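Local coordinates for protein possible prolidase (Bifidobacterium longum NCC2705, PDB 2P9B) that probably hydrolyses carbon-nitrogen bonds other than peptide bonds, as expected of the amidohydrolase family, its role as a prolidase being only tentative, at residues 232-235 with 236-240; 223-226 with 227-230. One frame throughout, in Å; residues are numbered along the deposited sequence.

In the fold
Both contacts lie on helix 226-238, which follows strand 202-205 and precedes strand 243-247 in the parallel sheet of the amidohydrolase domain. Contact 2 (223-226 with 227-230) opens the helix and contact 1 (232-235 with 236-240) closes it, their centres 14 Å apart. Each is partly buried: Met224 and Met229 in contact 2, and Ile232, Cys233 and Ala236 in contact 1, face inward, the first three of them reaching Ile204 of strand 202-205. Their chemistry differs with their place. At the start, a serine and a glutamine side chain bond to main-chain N-H groups; at the end, acidic side chains reach Arg188 of helix 184-196, and a glycine ends the helix.

Contact 1: 232-235 with 236-240; sequences ICDE and AHQYG
Cys233 O lies over one face of the His237 ring, 2.9 Å above its plane and offset toward the rim, while also accepting the backbone bond from His237 N at 2.9 Å. The ring gets there because CG sits beside its own backbone N (chi1 -66°), folding it back over the preceding turn. Its NE2 bonds to Asp262. With an alanine here, Asp262 would probably lose this partner and the carbonyl of Cys233 its cover.

The packed side of the helix carries Ile232, Cys233 and Ala236: Ile232 meets strand 202-205, whereas Cys233 and Ala236 both touch Val243. Here Ala236 N bonds to Ile232 O at 3.0 Å. Gln238, by contrast, is exposed on the open, polar side, and its NE2 gives Asp234 OD2 only a weak bond of 3.3 Å, amide and carboxylate planes 65° apart. The stronger partner of Asp234 is Arg188, which also pairs with Glu235 OE1. Glu235 and Tyr239 run side by side, Glu235 OE2 3.5 Å from Tyr239 CE2, with Glu235 O in the ring plane at the edge; both side chains also lie against Leu195 of helix 184-196.

Gly240, at positive phi, is C-prime of a Schellman motif: its N bonds to His237 O at 2.9 Å, and Val241 N to Ala236 O. Two carboxylates sharing Arg188 imply that charge pairing between helices, more than the weak amide bond, probably fixes them.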
ATOM      1  N   ILE A 232     -21.572  -1.156   6.786  1.00 15.14           N
ATOM      2  CA  ILE A 232     -20.347  -0.358   6.800  1.00 14.69           C
ATOM      3  C   ILE A 232     -20.007   0.105   5.385  1.00 14.09           C
ATOM      4  O   ILE A 232     -19.705   1.274   5.162  1.00 13.97           O
ATOM      5  CB  ILE A 232     -19.166  -1.175   7.365  1.00 14.83           C
ATOM      6  CG1 ILE A 232     -19.395  -1.449   8.857  1.00 15.19           C
ATOM      7  CG2 ILE A 232     -17.856  -0.425   7.167  1.00 15.79           C
ATOM      8  CD1 ILE A 232     -18.392  -2.415   9.467  1.00 14.60           C
ATOM      9  N   CYS A 233     -20.069  -0.812   4.426  1.00 14.23           N
ATOM     10  CA  CYS A 233     -19.755  -0.470   3.045  1.00 14.50           C
ATOM     11  C   CYS A 233     -20.750   0.511   2.440  1.00 14.62           C
ATOM     12  O   CYS A 233     -20.358   1.430   1.729  1.00 14.51           O
ATOM     13  CB  CYS A 233     -19.684  -1.733   2.192  1.00 15.79           C
ATOM     14  SG  CYS A 233     -18.241  -2.737   2.562  1.00 14.50           S
ATOM     15  N   ASP A 234     -22.037   0.315   2.712  1.00 16.10           N
ATOM     16  CA  ASP A 234     -23.058   1.209   2.174  1.00 18.43           C
ATOM     17  C   ASP A 234     -22.797   2.641   2.627  1.00 17.75           C
ATOM     18  O   ASP A 234     -22.798   3.569   1.821  1.00 17.44           O
ATOM     19  CB  ASP A 234     -24.451   0.771   2.640  1.00 22.30           C
ATOM     20  CG  ASP A 234     -25.549   1.701   2.154  1.00 27.39           C
ATOM     21  OD1 ASP A 234     -25.726   1.825   0.921  1.00 30.06           O
ATOM     22  OD2 ASP A 234     -26.238   2.308   3.002  1.00 31.40           O
ATOM     23  N   GLU A 235     -22.561   2.803   3.922  1.00 16.56           N
ATOM     24  CA  GLU A 235     -22.308   4.113   4.509  1.00 16.94           C
ATOM     25  C   GLU A 235     -21.023   4.751   3.983  1.00 15.66           C
ATOM     26  O   GLU A 235     -21.015   5.921   3.604  1.00 16.79           O
ATOM     27  CB  GLU A 235     -22.243   3.985   6.034  1.00 18.91           C
ATOM     28  CG  GLU A 235     -22.296   5.300   6.787  1.00 22.86           C
ATOM     29  CD  GLU A 235     -23.574   6.075   6.524  1.00 24.48           C
ATOM     30  OE1 GLU A 235     -24.655   5.450   6.485  1.00 23.28           O
ATOM     31  OE2 GLU A 235     -23.494   7.311   6.368  1.00 26.67           O
ATOM     32  N   ALA A 236     -19.935   3.988   3.954  1.00 14.72           N
ATOM     33  CA  ALA A 236     -18.669   4.526   3.469  1.00 14.24           C
ATOM     34  C   ALA A 236     -18.766   4.955   2.009  1.00 13.85           C
ATOM     35  O   ALA A 236     -18.293   6.026   1.634  1.00 14.53           O
ATOM     36  CB  ALA A 236     -17.569   3.488   3.627  1.00 15.46           C
ATOM     37  N   HIS A 237     -19.390   4.118   1.190  1.00 13.06           N
ATOM     38  CA  HIS A 237     -19.523   4.399  -0.235  1.00 13.55           C
ATOM     39  C   HIS A 237     -20.357   5.637  -0.533  1.00 14.62           C
ATOM     40  O   HIS A 237     -20.169   6.279  -1.565  1.00 14.84           O
ATOM     41  CB  HIS A 237     -20.094   3.174  -0.945  1.00 13.53           C
ATOM     42  CG  HIS A 237     -19.169   1.999  -0.935  1.00 13.41           C
ATOM     43  ND1 HIS A 237     -19.568   0.727  -1.287  1.00 14.65           N
ATOM     44  CD2 HIS A 237     -17.858   1.906  -0.609  1.00 13.66           C
ATOM     45  CE1 HIS A 237     -18.542  -0.100  -1.174  1.00 14.56           C
ATOM     46  NE2 HIS A 237     -17.494   0.591  -0.764  1.00 15.14           N
ATOM     47  N   GLN A 238     -21.273   5.966   0.369  1.00 16.68           N
ATOM     48  CA  GLN A 238     -22.103   7.153   0.191  1.00 18.55           C
ATOM     49  C   GLN A 238     -21.197   8.375   0.153  1.00 18.92           C
ATOM     50  O   GLN A 238     -21.531   9.392  -0.456  1.00 18.15           O
ATOM     51  CB  GLN A 238     -23.090   7.298   1.349  1.00 21.33           C
ATOM     52  CG  GLN A 238     -24.333   6.450   1.232  1.00 26.39           C
ATOM     53  CD  GLN A 238     -25.269   6.676   2.399  1.00 29.97           C
ATOM     54  OE1 GLN A 238     -25.488   7.816   2.818  1.00 32.02           O
ATOM     55  NE2 GLN A 238     -25.835   5.594   2.927  1.00 31.47           N
ATOM     56  N   TYR A 239     -20.047   8.263   0.812  1.00 16.31           N
ATOM     57  CA  TYR A 239     -19.082   9.349   0.872  1.00 16.09           C
ATOM     58  C   TYR A 239     -17.876   9.101  -0.020  1.00 15.32           C
ATOM     59  O   TYR A 239     -16.872   9.806   0.071  1.00 16.96           O
ATOM     60  CB  TYR A 239     -18.646   9.562   2.323  1.00 16.34           C
ATOM     61  CG  TYR A 239     -19.764  10.119   3.171  1.00 17.04           C
ATOM     62  CD1 TYR A 239     -19.990  11.492   3.234  1.00 17.67           C
ATOM     63  CD2 TYR A 239     -20.631   9.273   3.863  1.00 17.38           C
ATOM     64  CE1 TYR A 239     -21.052  12.013   3.964  1.00 17.68           C
ATOM     65  CE2 TYR A 239     -21.703   9.784   4.598  1.00 18.51           C
ATOM     66  CZ  TYR A 239     -21.906  11.159   4.640  1.00 18.12           C
ATOM     67  OH  TYR A 239     -22.961  11.688   5.339  1.00 18.57           O
ATOM     68  N   GLY A 240     -17.992   8.103  -0.892  1.00 15.21           N
ATOM     69  CA  GLY A 240     -16.915   7.791  -1.813  1.00 14.90           C
ATOM     70  C   GLY A 240     -15.649   7.280  -1.154  1.00 13.33           C
ATOM     71  O   GLY A 240     -14.556   7.418  -1.702  1.00 14.73           O
TER

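Contact 2: 223-226 with 227-230; sequences QMSV and EQMR
Gln228 OE1 collects three donors at the start of a helix: Ser225 N, Ser225 OG and a water. The geometry separates the two protein bonds. Ser225 N approaches OE1 at 2.9 Å in the carbonyl plane, on a lone pair, with a nearly straight N-H...O angle of 168°. By contrast, Ser225 OG donates to the same OE1 from 3.2 Å, at a C=O...donor angle of only 99° and tilted from that plane. The water donates both to OE1 and to Gln223 O, tying the amide to the incoming loop.

The serine hydroxyl is also an acceptor: Gln228 N donates to Ser225 OG at 3.0 Å. The chi1 of Ser225, 68°, sets OG between the backbone N and the carbonyl carbon, where it can meet both the N-H and the side chain of Gln228. Beyond CG the glutamine is extended, which carries its amide back to Ser225 N. These bonds should limit rotation of both side chains.

On the buried side of the capping residues, Met224 and Met229, both selenomethionine, cross obliquely with their CG atoms 3.4 Å apart, tighter than usual for carbon. SE of Met224 also comes within 3.5 Å of Gln228 OE1. Both side chains reach Ile204 of strand 202-205, and Met229 continues onto helix 250-259.

At the more exposed end, Val226 CG1 lies 3.4 Å from NH2 of Arg230, an oblique approach to the guanidinium, while the valine also touches Arg255 of helix 250-259. Backbone bonds from Met229 N to Ser225 O and from Arg230 N to Val226 O begin the regular helical pattern. The reciprocal bonding of Ser225 and Gln228 defines a capping box, with Ser225 as N-cap of helix 226-238.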
ATOM      1  N   GLN A 223     -18.340 -13.990  14.647  1.00 31.70           N
ATOM      2  CA  GLN A 223     -17.532 -13.411  13.571  1.00 31.92           C
ATOM      3  C   GLN A 223     -18.300 -12.329  12.830  1.00 29.00           C
ATOM      4  O   GLN A 223     -19.528 -12.284  12.880  1.00 29.05           O
ATOM      5  CB  GLN A 223     -17.121 -14.485  12.566  1.00 35.48           C
ATOM      6  CG  GLN A 223     -16.329 -15.627  13.155  1.00 40.13           C
ATOM      7  CD  GLN A 223     -15.957 -16.652  12.108  1.00 42.56           C
ATOM      8  OE1 GLN A 223     -15.206 -16.361  11.175  1.00 45.19           O
ATOM      9  NE2 GLN A 223     -16.489 -17.863  12.251  1.00 44.21           N
HETATM   10  N   MSE A 224     -17.574 -11.468  12.127  1.00 26.82           N
HETATM   11  CA  MSE A 224     -18.193 -10.384  11.376  1.00 24.30           C
HETATM   12  C   MSE A 224     -19.165 -10.958  10.355  1.00 21.12           C
HETATM   13  O   MSE A 224     -18.811 -11.845   9.572  1.00 18.98           O
HETATM   14  CB  MSE A 224     -17.118  -9.565  10.663  1.00 29.60           C
HETATM   15  CG  MSE A 224     -17.552  -8.157  10.263  1.00 34.52           C
HETATM   16 SE   MSE A 224     -17.869  -6.988  11.789  1.00 42.51          SE
HETATM   17  CE  MSE A 224     -16.011  -6.445  12.062  1.00 36.58           C
ATOM     18  N   SER A 225     -20.390 -10.442  10.365  1.00 19.85           N
ATOM     19  CA  SER A 225     -21.419 -10.909   9.445  1.00 18.23           C
ATOM     20  C   SER A 225     -21.476 -10.076   8.170  1.00 17.82           C
ATOM     21  O   SER A 225     -20.961  -8.960   8.115  1.00 17.87           O
ATOM     22  CB  SER A 225     -22.784 -10.862  10.129  1.00 18.75           C
ATOM     23  OG  SER A 225     -23.177  -9.520  10.365  1.00 17.23           O
ATOM     24  N   VAL A 226     -22.112 -10.630   7.142  1.00 17.89           N
ATOM     25  CA  VAL A 226     -22.265  -9.917   5.883  1.00 17.93           C
ATOM     26  C   VAL A 226     -23.129  -8.689   6.151  1.00 17.95           C
ATOM     27  O   VAL A 226     -22.881  -7.617   5.606  1.00 16.07           O
ATOM     28  CB  VAL A 226     -22.965 -10.790   4.815  1.00 17.88           C
ATOM     29  CG1 VAL A 226     -23.229  -9.976   3.560  1.00 17.26           C
ATOM     30  CG2 VAL A 226     -22.102 -11.993   4.489  1.00 19.80           C
ATOM     31  N   GLU A 227     -24.135  -8.852   7.006  1.00 18.51           N
ATOM     32  CA  GLU A 227     -25.040  -7.759   7.341  1.00 21.03           C
ATOM     33  C   GLU A 227     -24.307  -6.582   7.975  1.00 18.95           C
ATOM     34  O   GLU A 227     -24.610  -5.425   7.685  1.00 18.81           O
ATOM     35  CB  GLU A 227     -26.141  -8.242   8.292  1.00 25.71           C
ATOM     36  CG  GLU A 227     -27.049  -9.322   7.711  1.00 32.50           C
ATOM     37  CD  GLU A 227     -26.620 -10.735   8.088  1.00 35.46           C
ATOM     38  OE1 GLU A 227     -25.476 -11.129   7.779  1.00 33.36           O
ATOM     39  OE2 GLU A 227     -27.439 -11.455   8.697  1.00 40.16           O
ATOM     40  N   GLN A 228     -23.357  -6.884   8.852  1.00 18.06           N
ATOM     41  CA  GLN A 228     -22.576  -5.844   9.514  1.00 17.16           C
ATOM     42  C   GLN A 228     -21.716  -5.092   8.508  1.00 16.43           C
ATOM     43  O   GLN A 228     -21.695  -3.864   8.488  1.00 15.84           O
ATOM     44  CB  GLN A 228     -21.655  -6.454  10.570  1.00 17.17           C
ATOM     45  CG  GLN A 228     -22.317  -6.792  11.884  1.00 17.73           C
ATOM     46  CD  GLN A 228     -21.368  -7.517  12.814  1.00 18.13           C
ATOM     47  OE1 GLN A 228     -20.924  -8.627  12.519  1.00 19.02           O
ATOM     48  NE2 GLN A 228     -21.041  -6.887  13.937  1.00 17.31           N
HETATM   49  N   MSE A 229     -20.996  -5.840   7.678  1.00 15.70           N
HETATM   50  CA  MSE A 229     -20.115  -5.227   6.695  1.00 15.93           C
HETATM   51  C   MSE A 229     -20.858  -4.543   5.555  1.00 15.33           C
HETATM   52  O   MSE A 229     -20.340  -3.602   4.951  1.00 15.90           O
HETATM   53  CB  MSE A 229     -19.122  -6.260   6.139  1.00 16.88           C
HETATM   54  CG  MSE A 229     -18.143  -6.799   7.195  1.00 18.55           C
HETATM   55 SE   MSE A 229     -16.706  -7.880   6.539  1.00 25.07          SE
HETATM   56  CE  MSE A 229     -17.664  -9.492   6.291  1.00 19.64           C
ATOM     57  N   ARG A 230     -22.064  -5.014   5.250  1.00 16.91           N
ATOM     58  CA  ARG A 230     -22.837  -4.401   4.183  1.00 18.41           C
ATOM     59  C   ARG A 230     -23.241  -3.002   4.634  1.00 16.87           C
ATOM     60  O   ARG A 230     -23.271  -2.064   3.836  1.00 17.67           O
ATOM     61  CB  ARG A 230     -24.094  -5.222   3.861  1.00 21.41           C
ATOM     62  CG  ARG A 230     -24.915  -4.620   2.727  1.00 27.54           C
ATOM     63  CD  ARG A 230     -26.246  -5.327   2.474  1.00 32.13           C
ATOM     64  NE  ARG A 230     -26.111  -6.656   1.872  1.00 36.36           N
ATOM     65  CZ  ARG A 230     -26.110  -7.796   2.556  1.00 39.17           C
ATOM     66  NH1 ARG A 230     -26.238  -7.785   3.877  1.00 40.35           N
ATOM     67  NH2 ARG A 230     -26.000  -8.954   1.918  1.00 40.50           N
TER
HETATM   68  O   HOH W   1     -21.451 -10.805  14.080  1.00 30.47           O